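Local coordinates for chitinase (Thermococcus chitonophagus, PDB 5XSW), which probably hydrolyses internal glycosidic bonds of chitin as an endochitinase, this chain being one part of a longer protein, at residues I392-L397 / H446-Y451. Residues are numbered along the deposited sequence; the frame is centred on the assembly and turned at random.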
loop_
_atom_site.group_PDB
_atom_site.type_symbol
_atom_site.label_atom_id
_atom_site.label_comp_id
_atom_site.label_asym_id
_atom_site.label_seq_id
_atom_site.Cartn_x
_atom_site.Cartn_y
_atom_site.Cartn_z
ATOM N N ILE A 392 17.653 30.876 -11.131
ATOM C CA ILE A 392 16.294 30.473 -10.819
ATOM C C ILE A 392 15.668 29.902 -12.062
ATOM O O ILE A 392 15.757 30.492 -13.123
ATOM C CB ILE A 392 15.424 31.655 -10.354
ATOM C CG1 ILE A 392 16.038 32.333 -9.139
ATOM C CG2 ILE A 392 14.027 31.182 -10.024
ATOM C CD1 ILE A 392 16.496 31.372 -8.074
ATOM N N TYR A 393 15.033 28.752 -11.937
ATOM C CA TYR A 393 14.463 28.144 -13.125
ATOM C C TYR A 393 13.404 29.030 -13.823
ATOM O O TYR A 393 12.558 29.622 -13.182
ATOM C CB TYR A 393 13.827 26.796 -12.772
ATOM C CG TYR A 393 13.211 26.112 -13.924
ATOM C CD1 TYR A 393 13.997 25.457 -14.845
ATOM C CD2 TYR A 393 11.832 26.118 -14.095
ATOM C CE1 TYR A 393 13.422 24.797 -15.973
ATOM C CE2 TYR A 393 11.250 25.475 -15.190
ATOM C CZ TYR A 393 12.066 24.784 -16.099
ATOM O OH TYR A 393 11.480 24.130 -17.160
ATOM N N ASP A 394 13.427 29.028 -15.149
ATOM C CA ASP A 394 12.344 29.656 -15.938
ATOM C C ASP A 394 12.237 28.939 -17.274
ATOM O O ASP A 394 13.177 28.246 -17.682
ATOM C CB ASP A 394 12.649 31.157 -16.102
ATOM C CG ASP A 394 11.407 31.999 -16.492
ATOM O OD1 ASP A 394 10.283 31.471 -16.680
ATOM O OD2 ASP A 394 11.596 33.235 -16.572
ATOM N N ALA A 395 11.099 29.040 -17.948
ATOM C CA ALA A 395 10.903 28.323 -19.191
ATOM C C ALA A 395 9.826 29.057 -19.947
ATOM O O ALA A 395 8.897 29.548 -19.327
ATOM C CB ALA A 395 10.452 26.835 -18.937
ATOM N N ASN A 396 9.918 29.084 -21.274
ATOM C CA ASN A 396 8.778 29.496 -22.110
ATOM C C ASN A 396 7.730 28.422 -22.177
ATOM O O ASN A 396 8.019 27.266 -22.518
ATOM C CB ASN A 396 9.266 29.800 -23.540
ATOM C CG ASN A 396 10.313 30.877 -23.575
ATOM O OD1 ASN A 396 10.458 31.656 -22.650
ATOM N ND2 ASN A 396 11.056 30.925 -24.659
ATOM N N LEU A 397 6.493 28.768 -21.886
ATOM C CA LEU A 397 5.395 27.835 -22.076
ATOM C C LEU A 397 4.514 28.366 -23.198
ATOM O O LEU A 397 4.084 29.519 -23.126
ATOM C CB LEU A 397 4.555 27.695 -20.797
ATOM C CG LEU A 397 5.313 27.474 -19.484
ATOM C CD1 LEU A 397 4.359 27.448 -18.280
ATOM C CD2 LEU A 397 6.053 26.115 -19.629
ATOM N N HIS A 446 4.449 33.183 -25.997
ATOM C CA HIS A 446 4.564 32.258 -24.851
ATOM C C HIS A 446 4.285 33.037 -23.584
ATOM O O HIS A 446 4.204 34.262 -23.625
ATOM C CB HIS A 446 5.968 31.631 -24.784
ATOM C CG HIS A 446 7.054 32.651 -24.650
ATOM N ND1 HIS A 446 7.744 33.149 -25.735
ATOM C CD2 HIS A 446 7.570 33.272 -23.562
ATOM C CE1 HIS A 446 8.626 34.047 -25.325
ATOM N NE2 HIS A 446 8.542 34.141 -24.010
ATOM N N ILE A 447 4.089 32.325 -22.457
ATOM C CA ILE A 447 4.133 32.955 -21.151
ATOM C C ILE A 447 5.371 32.398 -20.398
ATOM O O ILE A 447 6.096 31.544 -20.902
ATOM C CB ILE A 447 2.840 32.682 -20.312
ATOM C CG1 ILE A 447 2.668 31.185 -20.056
ATOM C CG2 ILE A 447 1.594 33.236 -21.005
ATOM C CD1 ILE A 447 1.507 30.868 -19.147
ATOM N N SER A 448 5.615 32.917 -19.210
ATOM C CA SER A 448 6.768 32.550 -18.425
ATOM C C SER A 448 6.361 31.545 -17.327
ATOM O O SER A 448 5.377 31.778 -16.611
ATOM C CB SER A 448 7.376 33.752 -17.754
ATOM O OG SER A 448 8.287 33.345 -16.731
ATOM N N TYR A 449 7.130 30.459 -17.182
ATOM C CA TYR A 449 6.869 29.525 -16.072
ATOM C C TYR A 449 7.037 30.276 -14.739
ATOM O O TYR A 449 6.138 30.339 -13.910
ATOM C CB TYR A 449 7.815 28.331 -16.147
ATOM C CG TYR A 449 7.679 27.473 -14.901
ATOM C CD1 TYR A 449 6.690 26.524 -14.810
ATOM C CD2 TYR A 449 8.549 27.629 -13.845
ATOM C CE1 TYR A 449 6.567 25.674 -13.644
ATOM C CE2 TYR A 449 8.447 26.808 -12.663
ATOM C CZ TYR A 449 7.466 25.851 -12.607
ATOM O OH TYR A 449 7.396 25.069 -11.480
ATOM N N ARG A 450 8.185 30.903 -14.575
ATOM C CA ARG A 450 8.483 31.592 -13.323
ATOM C C ARG A 450 7.427 32.682 -12.965
ATOM O O ARG A 450 6.909 32.728 -11.837
ATOM C CB ARG A 450 9.883 32.231 -13.404
ATOM C CG ARG A 450 10.210 32.961 -12.097
ATOM C CD ARG A 450 11.571 33.596 -12.112
ATOM N NE ARG A 450 11.642 34.648 -11.106
ATOM C CZ ARG A 450 12.760 35.327 -10.816
ATOM N NH1 ARG A 450 13.921 35.032 -11.413
ATOM N NH2 ARG A 450 12.719 36.284 -9.906
ATOM N N TYR A 451 7.086 33.530 -13.944
ATOM C CA TYR A 451 6.263 34.725 -13.653
ATOM C C TYR A 451 4.772 34.494 -13.803
ATOM O O TYR A 451 3.965 35.097 -13.084
ATOM C CB TYR A 451 6.732 35.896 -14.549
ATOM C CG TYR A 451 8.132 36.355 -14.202
ATOM C CD1 TYR A 451 8.374 37.135 -13.089
ATOM C CD2 TYR A 451 9.214 35.903 -14.937
ATOM C CE1 TYR A 451 9.669 37.519 -12.757
ATOM C CE2 TYR A 451 10.506 36.279 -14.613
ATOM C CZ TYR A 451 10.724 37.076 -13.528
ATOM O OH TYR A 451 12.027 37.434 -13.235
HETATM O O HOH W 1 14.837 33.107 -13.502
#
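Strand 396-397 pairs with strand 447-448, which runs straight into helix 449-461; Leu397 pairs with Ile447 in this antiparallel ribbon, and Asp394 meets Ser448 at the helix start. Leu397 N donates to Ile447 O (3.0 Å) and Ile447 N to Leu397 O, while Tyr449 N, in the first turn, reaches Ala395 O at 2.9 Å. Leu397 and Ile447, both buried, suit their shared face with apolar side chains. Ser448 is the N-cap: its OG accepts from Tyr451 N and donates to the syn lone pair of Asp394 OD1 at 2.7 Å. That same oxygen takes Arg450 N from above the carboxylate plane (3.0 Å) and Ala395 N, in a more bent bond, on the anti side and out of the plane, so three donors hold it and a negative group lies where the helix dipole would probably favour it. With CG opposite its own N (chi1 -161°), the Asp394 carboxylate swings across to the helix start. An alanine here would leave Ser448 OG and Arg450 N without this acceptor and is likely to weaken the tie between loop and helix. Tyr393 and Tyr449 form an offset edge-to-face stack, the edge of Tyr393 toward the face of Tyr449, planes at 73°; Tyr449 OH continues to Ala189 O on helix 186-199. The amide of Asn396 stacks on the His446 ring. Arg450 NH1 and Ile392 O share a water, and Arg450 NH2 bonds to Gln161 OE1. The arrangement is that of an N-capped helix entered directly from a short antiparallel ribbon.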